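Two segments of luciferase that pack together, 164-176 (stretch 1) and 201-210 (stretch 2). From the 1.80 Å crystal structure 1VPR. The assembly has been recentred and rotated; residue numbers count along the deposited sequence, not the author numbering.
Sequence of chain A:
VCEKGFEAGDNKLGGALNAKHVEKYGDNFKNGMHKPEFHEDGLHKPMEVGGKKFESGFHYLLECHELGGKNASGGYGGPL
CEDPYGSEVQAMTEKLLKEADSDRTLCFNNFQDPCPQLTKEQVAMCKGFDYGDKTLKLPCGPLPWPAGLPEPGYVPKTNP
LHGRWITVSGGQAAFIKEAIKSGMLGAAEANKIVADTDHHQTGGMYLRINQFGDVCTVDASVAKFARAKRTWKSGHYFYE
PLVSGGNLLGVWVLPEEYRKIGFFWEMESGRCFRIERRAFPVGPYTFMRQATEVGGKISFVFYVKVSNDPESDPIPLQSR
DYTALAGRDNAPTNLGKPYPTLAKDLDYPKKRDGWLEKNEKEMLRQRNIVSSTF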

# COMPACT_ATOMS: atom_id res chain seq x y z
N ARG A 164 14.02 4.62 4.74
CA ARG A 164 13.83 3.73 3.62
C ARG A 164 13.88 2.30 4.13
O ARG A 164 14.79 1.91 4.90
CB ARG A 164 14.89 3.98 2.53
CG ARG A 164 14.64 3.17 1.27
CD ARG A 164 15.45 3.74 0.10
NE ARG A 164 16.88 3.66 0.39
CZ ARG A 164 17.63 2.58 0.16
NH1 ARG A 164 17.10 1.48 -0.36
NH2 ARG A 164 18.90 2.58 0.52
N TRP A 165 12.86 1.53 3.74
CA TRP A 165 12.69 0.14 4.18
C TRP A 165 12.74 -0.77 2.99
O TRP A 165 12.13 -0.48 1.97
CB TRP A 165 11.32 -0.01 4.86
CG TRP A 165 11.14 0.91 6.03
CD1 TRP A 165 10.81 2.25 5.98
CD2 TRP A 165 11.32 0.59 7.41
NE1 TRP A 165 10.77 2.77 7.26
CE2 TRP A 165 11.08 1.77 8.15
CE3 TRP A 165 11.65 -0.58 8.09
CZ2 TRP A 165 11.18 1.82 9.55
CZ3 TRP A 165 11.74 -0.54 9.50
CH2 TRP A 165 11.50 0.65 10.21
N ILE A 166 13.46 -1.88 3.11
CA ILE A 166 13.57 -2.82 2.00
C ILE A 166 12.89 -4.14 2.35
O ILE A 166 13.18 -4.77 3.37
CB ILE A 166 15.06 -3.07 1.64
CG1 ILE A 166 15.67 -1.82 1.02
CG2 ILE A 166 15.19 -4.27 0.70
CD1 ILE A 166 14.95 -1.35 -0.26
N THR A 167 12.00 -4.57 1.47
CA THR A 167 11.26 -5.82 1.65
C THR A 167 12.18 -7.04 1.66
O THR A 167 12.98 -7.25 0.72
CB THR A 167 10.25 -6.00 0.52
OG1 THR A 167 9.42 -4.84 0.45
CG2 THR A 167 9.40 -7.25 0.77
N VAL A 168 12.03 -7.87 2.70
CA VAL A 168 12.85 -9.06 2.79
C VAL A 168 11.99 -10.33 2.83
O VAL A 168 12.50 -11.45 2.79
CB VAL A 168 13.85 -9.00 4.00
CG1 VAL A 168 14.92 -7.94 3.73
CG2 VAL A 168 13.11 -8.68 5.33
N SER A 169 10.68 -10.16 2.88
CA SER A 169 9.81 -11.32 2.86
C SER A 169 8.41 -10.90 2.48
O SER A 169 7.91 -9.87 2.94
CB SER A 169 9.77 -12.03 4.21
OG SER A 169 8.85 -13.11 4.14
N GLY A 170 7.78 -11.71 1.63
CA GLY A 170 6.42 -11.42 1.22
C GLY A 170 6.30 -10.47 0.06
O GLY A 170 5.21 -9.94 -0.19
N GLY A 171 7.40 -10.23 -0.65
CA GLY A 171 7.34 -9.33 -1.78
C GLY A 171 6.55 -9.94 -2.92
O GLY A 171 6.60 -11.17 -3.18
N GLN A 172 5.83 -9.09 -3.64
CA GLN A 172 5.02 -9.58 -4.76
C GLN A 172 5.84 -10.14 -5.90
O GLN A 172 5.40 -11.06 -6.57
CB GLN A 172 4.10 -8.49 -5.30
CG GLN A 172 3.17 -9.00 -6.40
CD GLN A 172 2.42 -7.90 -7.10
OE1 GLN A 172 2.99 -6.85 -7.43
NE2 GLN A 172 1.13 -8.12 -7.33
N ALA A 173 7.04 -9.60 -6.14
CA ALA A 173 7.83 -10.10 -7.26
C ALA A 173 8.11 -11.60 -7.14
O ALA A 173 8.07 -12.33 -8.14
CB ALA A 173 9.12 -9.31 -7.39
N ALA A 174 8.34 -12.08 -5.92
CA ALA A 174 8.59 -13.49 -5.69
C ALA A 174 7.38 -14.32 -6.14
O ALA A 174 7.55 -15.39 -6.74
CB ALA A 174 8.88 -13.74 -4.20
N PHE A 175 6.17 -13.82 -5.88
CA PHE A 175 4.95 -14.53 -6.28
C PHE A 175 4.77 -14.49 -7.80
O PHE A 175 4.34 -15.48 -8.40
CB PHE A 175 3.72 -13.94 -5.60
CG PHE A 175 3.63 -14.29 -4.15
CD1 PHE A 175 3.06 -15.50 -3.75
CD2 PHE A 175 4.20 -13.46 -3.19
CE1 PHE A 175 3.07 -15.88 -2.42
CE2 PHE A 175 4.21 -13.82 -1.85
CZ PHE A 175 3.65 -15.04 -1.46
N ILE A 176 5.10 -13.36 -8.41
CA ILE A 176 5.00 -13.22 -9.85
C ILE A 176 5.99 -14.17 -10.53
O ILE A 176 5.63 -14.84 -11.50
CB ILE A 176 5.29 -11.77 -10.30
CG1 ILE A 176 4.23 -10.84 -9.73
CG2 ILE A 176 5.27 -11.69 -11.84
CD1 ILE A 176 4.44 -9.38 -10.09
N GLN A 201 -1.63 -7.35 0.42
CA GLN A 201 -1.53 -8.79 0.63
C GLN A 201 -0.08 -9.20 0.41
O GLN A 201 0.38 -10.20 0.97
CB GLN A 201 -2.48 -9.53 -0.30
CG GLN A 201 -3.90 -9.50 0.23
CD GLN A 201 -4.95 -9.88 -0.79
OE1 GLN A 201 -5.79 -10.72 -0.52
NE2 GLN A 201 -4.93 -9.24 -1.94
N THR A 202 0.64 -8.44 -0.42
CA THR A 202 2.07 -8.69 -0.64
C THR A 202 2.73 -7.32 -0.64
O THR A 202 2.05 -6.31 -0.68
CB THR A 202 2.38 -9.38 -2.00
OG1 THR A 202 1.85 -8.60 -3.08
CG2 THR A 202 1.77 -10.76 -2.04
N GLY A 203 4.06 -7.28 -0.59
CA GLY A 203 4.68 -5.97 -0.59
C GLY A 203 5.34 -5.57 -1.89
O GLY A 203 5.53 -6.38 -2.81
N GLY A 204 5.66 -4.28 -1.98
CA GLY A 204 6.39 -3.79 -3.13
C GLY A 204 7.80 -4.17 -2.70
O GLY A 204 7.97 -4.91 -1.71
N MSE A 205 8.83 -3.69 -3.38
CA MSE A 205 10.17 -4.08 -2.95
C MSE A 205 10.73 -3.13 -1.91
O MSE A 205 11.75 -3.41 -1.28
CB MSE A 205 11.12 -4.21 -4.16
CG MSE A 205 10.85 -5.46 -5.07
SE MSE A 205 10.07 -7.13 -4.22
CE MSE A 205 11.67 -8.01 -3.53
N TYR A 206 10.01 -2.02 -1.67
CA TYR A 206 10.46 -1.02 -0.71
C TYR A 206 9.34 -0.11 -0.23
O TYR A 206 8.22 -0.15 -0.72
CB TYR A 206 11.47 -0.10 -1.38
CG TYR A 206 10.81 0.84 -2.38
CD1 TYR A 206 10.44 0.41 -3.64
CD2 TYR A 206 10.48 2.15 -2.02
CE1 TYR A 206 9.77 1.26 -4.54
CE2 TYR A 206 9.80 3.00 -2.90
CZ TYR A 206 9.45 2.55 -4.15
OH TYR A 206 8.77 3.39 -5.01
N LEU A 207 9.70 0.75 0.71
CA LEU A 207 8.82 1.82 1.20
C LEU A 207 9.76 2.96 1.61
O LEU A 207 10.81 2.70 2.17
CB LEU A 207 8.00 1.42 2.42
CG LEU A 207 6.80 0.47 2.32
CD1 LEU A 207 6.27 0.23 3.76
CD2 LEU A 207 5.69 1.07 1.41
N ARG A 208 9.38 4.21 1.30
CA ARG A 208 10.14 5.39 1.72
C ARG A 208 9.08 6.15 2.52
O ARG A 208 7.99 6.44 2.01
CB ARG A 208 10.59 6.23 0.52
CG ARG A 208 11.62 5.55 -0.38
CD ARG A 208 11.96 6.42 -1.61
NE ARG A 208 12.86 5.74 -2.57
CZ ARG A 208 14.19 5.83 -2.59
NH1 ARG A 208 14.88 5.15 -3.51
NH2 ARG A 208 14.85 6.61 -1.73
N ILE A 209 9.37 6.46 3.78
CA ILE A 209 8.38 7.13 4.61
C ILE A 209 8.92 8.40 5.22
O ILE A 209 10.04 8.42 5.75
CB ILE A 209 7.94 6.20 5.77
CG1 ILE A 209 7.34 4.92 5.22
CG2 ILE A 209 6.92 6.90 6.68
CD1 ILE A 209 7.10 3.84 6.33
N ASN A 210 8.13 9.45 5.13
CA ASN A 210 8.47 10.71 5.75
C ASN A 210 7.43 10.69 6.85
O ASN A 210 6.23 10.57 6.56
CB ASN A 210 8.17 11.89 4.82
CG ASN A 210 9.35 12.27 3.97
OD1 ASN A 210 10.23 13.03 4.41
ND2 ASN A 210 9.41 11.73 2.76
O HOH W 1 13.17 -5.72 -1.71

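The two stretches pair mainly through their backbones. Strands 164-169 and 206-210 run antiparallel, at 163° between their directions, with a closest axis approach of 4.7 Å. Together the stretches bury 696 Å², both sides summed.

Trp-165 and Leu-207 form the hydrogen-bonded pair of this ladder. Trp-165 N donates to Leu-207 O at 2.8 Å, nearly straight at 172°. Leu-207 N returns a bond to Trp-165 O at 3.0 Å. The flanking pairs, Arg-164 with Arg-208 and Ile-166 with Tyr-206, are not hydrogen-bonded, and their CA atoms lie closer, at 4.5 Å. Thr-167 N then donates to Met-205 O at 3.0 Å. Beyond this ladder, a single separate bridge joins Gly-171 and Gly-203. Gly-203 N donates to Gly-170 O at 2.9 Å, and Gln-172 N donates to Gly-203 O at 2.9 Å.

One side-chain hydroxyl joins the backbone bonding. Thr-167 OG1 donates to Gly-204 O at a short 2.6 Å. Nearby, water 1 donates to both Thr-167 O and Met-205 O, at 2.9 and 2.7 Å, linking the two carbonyls.

Apolar contacts add to this framework. Trp-165 and Leu-207 share one face of the sheet, where their CB atoms are 4.4 Å apart. Ile-209 CD1 reaches Trp-165 CD1 at 4.1 Å. On the other face, Ile-166 CD1 meets Tyr-206 CB at 3.9 Å. The selenomethionine Met-205 bends its end back, so that SE lies 4.0 Å from Ala-173 CB. Gly-171 leaves room for it: an ideal CB there would clash with Met-205 SE at 3.0 Å. Thr-202 CG2 packs against Phe-175 CD2 at 3.8 Å.

Arg-164 and Arg-208 carry like charges, yet Arg-164 CD lies over one face of the Arg-208 guanidinium, 3.5 Å from NH2 of Arg-208. Both guanidinium groups find hydrogen-bond partners elsewhere in the structure.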